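Local atomic coordinates of kinectin 1 (Kinesin receptor) (Legionella pneumophila, PDB entry 4MU6), a protein that is of unknown molecular function but serves Legionella pneumophila as an effector, its N-terminal part folding into a long, coiled-coil-like bundle of helices. Residues V49-T52 with L53-R57; E178-V181 with N182-K186. One frame throughout, in Å; residues are numbered along the deposited sequence.

Interaction 1: V49-T52 with L53-R57; sequences VTAT and LLKSR
The carbonyl oxygen of Thr52 is gripped twice by one residue a turn further on: Ser56 N donates to Thr52 O at 3.0 Å, and Ser56 OG donates to the same Thr52 O at 3.1 Å. The two donors come in from opposite faces of the carbonyl plane, the hydroxyl at the steeper tilt, 34° from that plane. Ser56 has its OG beside its own backbone N (chi1 -70°), which swings the hydroxyl back along the helix onto that carbonyl and fixes its rotation. The three bonds before it are plain i to i+4 links, from Leu53 to Val49, Leu54 to Thr50 and Lys55 to Ala51.

Side chains follow the same spacing. Val49 and Leu53 run alongside each other in one direction, with Val49 CG1 against Leu53 CD1 at 3.9 Å; this branch of Val49, anti to the backbone N (chi1 172°) and beside the carbonyl carbon, lies on the side of the following turn, where Leu53 sits. Thr50 and Leu54 also lie side by side, Thr50 CG2 meeting Leu54 CD1 at 4.0 Å, while the Thr50 hydroxyl turns back to His46 O. Lys55 curls over Ala51 through a bend at its last torsion, bringing Lys55 NZ to 3.9 Å from Ala51 CB. Leu54 in turn lays CD2 over one face of the Arg57 guanidinium, 3.2 Å above its plane and toward its rim.

Val49 is buried between helices 10-22 and 227-273, Leu53 against Ile252 and Cys8, while Lys55 is exposed: the amphipathic pattern of a helix in the LegC3 N-terminal coiled-coil domain.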
ATOM      1  N   VAL A  49      11.521 -11.494 -30.150  1.00 36.36           N
ATOM      2  CA  VAL A  49      11.912 -12.001 -28.828  1.00 29.96           C
ATOM      3  C   VAL A  49      11.777 -10.879 -27.785  1.00 32.35           C
ATOM      4  O   VAL A  49      11.243 -11.087 -26.698  1.00 32.34           O
ATOM      5  CB  VAL A  49      13.358 -12.508 -28.818  1.00 30.69           C
ATOM      6  CG1 VAL A  49      13.816 -12.843 -27.380  1.00 33.03           C
ATOM      7  CG2 VAL A  49      13.503 -13.713 -29.734  1.00 31.93           C
ATOM      8  N   THR A  50      12.253  -9.688 -28.138  1.00 32.46           N
ATOM      9  CA  THR A  50      12.199  -8.543 -27.238  1.00 34.23           C
ATOM     10  C   THR A  50      10.763  -8.168 -26.852  1.00 39.36           C
ATOM     11  O   THR A  50      10.515  -7.849 -25.694  1.00 41.33           O
ATOM     12  CB  THR A  50      12.972  -7.320 -27.806  1.00 32.89           C
ATOM     13  OG1 THR A  50      14.358  -7.660 -27.961  1.00 31.66           O
ATOM     14  CG2 THR A  50      12.863  -6.094 -26.876  1.00 25.59           C
ATOM     15  N   ALA A  51       9.823  -8.233 -27.800  1.00 34.31           N
ATOM     16  CA  ALA A  51       8.414  -7.917 -27.509  1.00 35.65           C
ATOM     17  C   ALA A  51       7.812  -8.952 -26.567  1.00 37.66           C
ATOM     18  O   ALA A  51       7.106  -8.599 -25.609  1.00 31.60           O
ATOM     19  CB  ALA A  51       7.559  -7.783 -28.813  1.00 28.93           C
ATOM     20  N   THR A  52       8.105 -10.227 -26.828  1.00 35.44           N
ATOM     21  CA  THR A  52       7.696 -11.299 -25.922  1.00 34.15           C
ATOM     22  C   THR A  52       8.233 -11.083 -24.504  1.00 34.20           C
ATOM     23  O   THR A  52       7.514 -11.274 -23.522  1.00 38.37           O
ATOM     24  CB  THR A  52       8.159 -12.673 -26.418  1.00 42.16           C
ATOM     25  OG1 THR A  52       7.435 -13.026 -27.604  1.00 43.78           O
ATOM     26  CG2 THR A  52       7.931 -13.746 -25.338  1.00 37.77           C
ATOM     27  N   LEU A  53       9.497 -10.701 -24.380  1.00 38.32           N
ATOM     28  CA  LEU A  53      10.064 -10.505 -23.039  1.00 35.84           C
ATOM     29  C   LEU A  53       9.417  -9.330 -22.307  1.00 36.88           C
ATOM     30  O   LEU A  53       9.186  -9.387 -21.090  1.00 37.43           O
ATOM     31  CB  LEU A  53      11.587 -10.356 -23.093  1.00 29.65           C
ATOM     32  CG  LEU A  53      12.307 -11.677 -23.384  1.00 34.77           C
ATOM     33  CD1 LEU A  53      13.745 -11.441 -23.785  1.00 27.66           C
ATOM     34  CD2 LEU A  53      12.234 -12.567 -22.153  1.00 35.92           C
ATOM     35  N   LEU A  54       9.109  -8.273 -23.048  1.00 35.07           N
ATOM     36  CA  LEU A  54       8.501  -7.089 -22.448  1.00 38.62           C
ATOM     37  C   LEU A  54       7.092  -7.388 -21.963  1.00 39.06           C
ATOM     38  O   LEU A  54       6.696  -6.928 -20.873  1.00 27.40           O
ATOM     39  CB  LEU A  54       8.482  -5.929 -23.438  1.00 37.31           C
ATOM     40  CG  LEU A  54       9.867  -5.377 -23.750  1.00 38.38           C
ATOM     41  CD1 LEU A  54       9.774  -4.471 -24.949  1.00 44.84           C
ATOM     42  CD2 LEU A  54      10.436  -4.637 -22.536  1.00 38.48           C
ATOM     43  N   LYS A  55       6.344  -8.142 -22.775  1.00 31.44           N
ATOM     44  CA  LYS A  55       5.000  -8.560 -22.399  1.00 32.65           C
ATOM     45  C   LYS A  55       5.040  -9.426 -21.156  1.00 36.76           C
ATOM     46  O   LYS A  55       4.211  -9.265 -20.261  1.00 41.63           O
ATOM     47  CB  LYS A  55       4.305  -9.312 -23.516  1.00 31.02           C
ATOM     48  CG  LYS A  55       3.750  -8.442 -24.644  1.00 46.09           C
ATOM     49  CD  LYS A  55       3.305  -9.314 -25.833  1.00 54.15           C
ATOM     50  CE  LYS A  55       2.730  -8.493 -26.995  1.00 58.80           C
ATOM     51  NZ  LYS A  55       3.752  -7.792 -27.823  1.00 61.58           N
ATOM     52  N   SER A  56       6.001 -10.342 -21.114  1.00 39.34           N
ATOM     53  CA  SER A  56       6.228 -11.195 -19.947  1.00 40.78           C
ATOM     54  C   SER A  56       6.580 -10.382 -18.693  1.00 41.01           C
ATOM     55  O   SER A  56       6.078 -10.655 -17.597  1.00 33.86           O
ATOM     56  CB  SER A  56       7.350 -12.193 -20.239  1.00 38.95           C
ATOM     57  OG  SER A  56       6.925 -13.164 -21.175  1.00 37.11           O
ATOM     58  N   ARG A  57       7.468  -9.404 -18.865  1.00 38.48           N
ATOM     59  CA  ARG A  57       7.848  -8.529 -17.777  1.00 33.57           C
ATOM     60  C   ARG A  57       6.625  -7.771 -17.299  1.00 40.11           C
ATOM     61  O   ARG A  57       6.379  -7.652 -16.098  1.00 33.71           O
ATOM     62  CB  ARG A  57       8.895  -7.513 -18.223  1.00 31.81           C
ATOM     63  CG  ARG A  57       9.280  -6.539 -17.089  1.00 38.32           C
ATOM     64  CD  ARG A  57       9.799  -5.251 -17.673  1.00 43.09           C
ATOM     65  NE  ARG A  57       8.753  -4.604 -18.460  1.00 42.14           N
ATOM     66  CZ  ARG A  57       8.958  -3.616 -19.323  1.00 40.03           C
ATOM     67  NH1 ARG A  57      10.183  -3.162 -19.543  1.00 45.53           N
ATOM     68  NH2 ARG A  57       7.927  -3.088 -19.973  1.00 40.05           N
TER

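Interaction 2: E178-V181 with N182-K186; sequences EQEV and NNKIK
Gln179 and Asn183 are joined twice, once through the backbone and once through their amides. The backbone bond, Asn183 N to Gln179 O at 2.9 Å, belongs to a run of four i to i+4 links that also ties Asn182 to Glu178, Lys184 to Glu180 and Ile185 to Val181. The side-chain bond runs the other way along the helix, Gln179 NE2 donating to Asn183 OD1 at 3.0 Å. It is bent, with an N-H...O angle of 144°; the oxygen lies close to the amide plane of Gln179, but the donor stands off the Asn183 carbonyl plane. The two amides are turned 69° against each other. A bend at the second torsion of Gln179 (71°) folds its amide forward over the turn to reach the asparagine.

Looser polar neighbours flank this pair. The amide of Asn182 comes across the side of Glu178, ND2 resting 3.7 Å from Glu178 CG. Glu180 and Lys184 lie alongside each other and touch through carbon, while Glu180 OE1 and Lys184 NZ remain 5.1 Å apart, so that any attraction between the opposite charges is probably weak and no salt bridge forms.

Between apolar side chains, the contact is that of Val181 and Ile185, which point the same way and meet where Val181 CG2 approaches Ile185 CD1 at 4.0 Å.

Asn183 is buried against helix 43-105, and its ND2 donates to Glu104 OE1. Its amide is thus held at both ends, oxygen by Gln179 and nitrogen by Glu104, which satisfies a buried polar group between two helices and probably fixes which end of the amide is oxygen and which is nitrogen.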
ATOM      1  N   GLU A 178     -14.820  23.676  44.073  1.00 28.37           N
ATOM      2  CA  GLU A 178     -13.775  22.905  43.401  1.00 36.48           C
ATOM      3  C   GLU A 178     -14.363  21.765  42.565  1.00 34.91           C
ATOM      4  O   GLU A 178     -13.860  21.446  41.481  1.00 32.08           O
ATOM      5  CB  GLU A 178     -12.784  22.328  44.409  1.00 39.14           C
ATOM      6  CG  GLU A 178     -11.561  21.732  43.742  1.00 56.47           C
ATOM      7  CD  GLU A 178     -10.590  21.097  44.724  1.00 67.88           C
ATOM      8  OE1 GLU A 178     -10.808  21.230  45.949  1.00 69.78           O
ATOM      9  OE2 GLU A 178      -9.611  20.464  44.261  1.00 71.42           O
ATOM     10  N   GLN A 179     -15.422  21.145  43.079  1.00 31.42           N
ATOM     11  CA  GLN A 179     -16.095  20.077  42.356  1.00 28.57           C
ATOM     12  C   GLN A 179     -16.629  20.635  41.043  1.00 32.06           C
ATOM     13  O   GLN A 179     -16.526  19.996  39.979  1.00 30.47           O
ATOM     14  CB  GLN A 179     -17.246  19.504  43.186  1.00 31.74           C
ATOM     15  CG  GLN A 179     -17.897  18.276  42.566  1.00 37.08           C
ATOM     16  CD  GLN A 179     -16.988  17.051  42.618  1.00 44.06           C
ATOM     17  OE1 GLN A 179     -16.541  16.643  43.689  1.00 50.60           O
ATOM     18  NE2 GLN A 179     -16.712  16.461  41.456  1.00 36.56           N
ATOM     19  N   GLU A 180     -17.183  21.842  41.120  1.00 28.14           N
ATOM     20  CA  GLU A 180     -17.771  22.479  39.948  1.00 33.24           C
ATOM     21  C   GLU A 180     -16.754  22.720  38.828  1.00 33.57           C
ATOM     22  O   GLU A 180     -16.948  22.288  37.690  1.00 32.40           O
ATOM     23  CB  GLU A 180     -18.452  23.791  40.334  1.00 39.55           C
ATOM     24  CG  GLU A 180     -19.110  24.515  39.168  1.00 47.35           C
ATOM     25  CD  GLU A 180     -19.951  25.709  39.620  1.00 61.55           C
ATOM     26  OE1 GLU A 180     -19.371  26.679  40.159  1.00 60.81           O
ATOM     27  OE2 GLU A 180     -21.190  25.672  39.444  1.00 64.80           O
ATOM     28  N   VAL A 181     -15.669  23.411  39.144  1.00 35.68           N
ATOM     29  CA  VAL A 181     -14.681  23.710  38.120  1.00 34.08           C
ATOM     30  C   VAL A 181     -14.023  22.422  37.577  1.00 34.36           C
ATOM     31  O   VAL A 181     -13.764  22.321  36.382  1.00 31.09           O
ATOM     32  CB  VAL A 181     -13.625  24.701  38.635  1.00 35.39           C
ATOM     33  CG1 VAL A 181     -13.175  24.296  40.006  1.00 43.13           C
ATOM     34  CG2 VAL A 181     -12.443  24.774  37.693  1.00 39.27           C
ATOM     35  N   ASN A 182     -13.780  21.441  38.442  1.00 34.44           N
ATOM     36  CA  ASN A 182     -13.234  20.155  37.994  1.00 34.37           C
ATOM     37  C   ASN A 182     -14.130  19.395  37.024  1.00 29.54           C
ATOM     38  O   ASN A 182     -13.655  18.831  36.031  1.00 31.75           O
ATOM     39  CB  ASN A 182     -12.867  19.262  39.177  1.00 30.68           C
ATOM     40  CG  ASN A 182     -11.579  19.688  39.824  1.00 39.58           C
ATOM     41  OD1 ASN A 182     -10.812  20.437  39.228  1.00 44.83           O
ATOM     42  ND2 ASN A 182     -11.328  19.221  41.040  1.00 34.01           N
ATOM     43  N   ASN A 183     -15.421  19.357  37.320  1.00 37.00           N
ATOM     44  CA  ASN A 183     -16.355  18.737  36.395  1.00 35.56           C
ATOM     45  C   ASN A 183     -16.393  19.500  35.085  1.00 36.14           C
ATOM     46  O   ASN A 183     -16.519  18.912  34.019  1.00 32.74           O
ATOM     47  CB  ASN A 183     -17.747  18.598  37.007  1.00 29.94           C
ATOM     48  CG  ASN A 183     -17.792  17.549  38.090  1.00 41.44           C
ATOM     49  OD1 ASN A 183     -16.746  17.086  38.557  1.00 36.06           O
ATOM     50  ND2 ASN A 183     -19.002  17.170  38.507  1.00 44.63           N
ATOM     51  N   LYS A 184     -16.247  20.815  35.148  1.00 44.05           N
ATOM     52  CA  LYS A 184     -16.214  21.570  33.907  1.00 43.33           C
ATOM     53  C   LYS A 184     -14.981  21.247  33.070  1.00 38.35           C
ATOM     54  O   LYS A 184     -15.087  21.112  31.857  1.00 32.49           O
ATOM     55  CB  LYS A 184     -16.367  23.065  34.143  1.00 45.29           C
ATOM     56  CG  LYS A 184     -17.826  23.491  34.186  1.00 45.90           C
ATOM     57  CD  LYS A 184     -17.961  24.996  34.066  1.00 41.80           C
ATOM     58  CE  LYS A 184     -17.980  25.647  35.413  1.00 40.20           C
ATOM     59  NZ  LYS A 184     -17.978  27.132  35.291  1.00 50.61           N
ATOM     60  N   ILE A 185     -13.826  21.102  33.717  1.00 30.25           N
ATOM     61  CA  ILE A 185     -12.611  20.708  33.007  1.00 29.45           C
ATOM     62  C   ILE A 185     -12.793  19.335  32.348  1.00 35.28           C
ATOM     63  O   ILE A 185     -12.420  19.144  31.194  1.00 35.94           O
ATOM     64  CB  ILE A 185     -11.383  20.738  33.942  1.00 34.21           C
ATOM     65  CG1 ILE A 185     -11.037  22.189  34.289  1.00 36.33           C
ATOM     66  CG2 ILE A 185     -10.171  20.031  33.314  1.00 37.83           C
ATOM     67  CD1 ILE A 185     -10.107  22.351  35.480  1.00 41.04           C
ATOM     68  N   LYS A 186     -13.404  18.401  33.069  1.00 32.94           N
ATOM     69  CA  LYS A 186     -13.580  17.043  32.556  1.00 35.96           C
ATOM     70  C   LYS A 186     -14.579  17.037  31.410  1.00 34.24           C
ATOM     71  O   LYS A 186     -14.548  16.165  30.550  1.00 31.74           O
ATOM     72  CB  LYS A 186     -14.075  16.111  33.671  1.00 37.62           C
ATOM     73  CG  LYS A 186     -12.992  15.516  34.547  1.00 39.35           C
ATOM     74  CD  LYS A 186     -13.574  15.033  35.862  1.00 49.93           C
ATOM     75  CE  LYS A 186     -12.517  14.385  36.754  1.00 54.81           C
ATOM     76  NZ  LYS A 186     -13.028  14.235  38.153  1.00 55.61           N
TER

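In the fold
From the N terminus, the chain first passes through helices 10-22 and 29-38 before interaction 1 forms, near the start of the long helix 43-105. Interaction 2 follows much later, within helix 158-217. Each spans a single helical turn and closes no larger loop; the two lie in series, neither nested nor crossed. The centres of interactions 1 and 2 are about 72 Å apart, on opposite sides of the chain's centre. Helix 43-105 links them: near its beginning, at residues 49-57, it packs against helices 10-22 and 227-273, and its last residues meet helix 158-217 at 178-186, where helix 108-127 also touches. Together they sample two distant stations of one elongated helical domain.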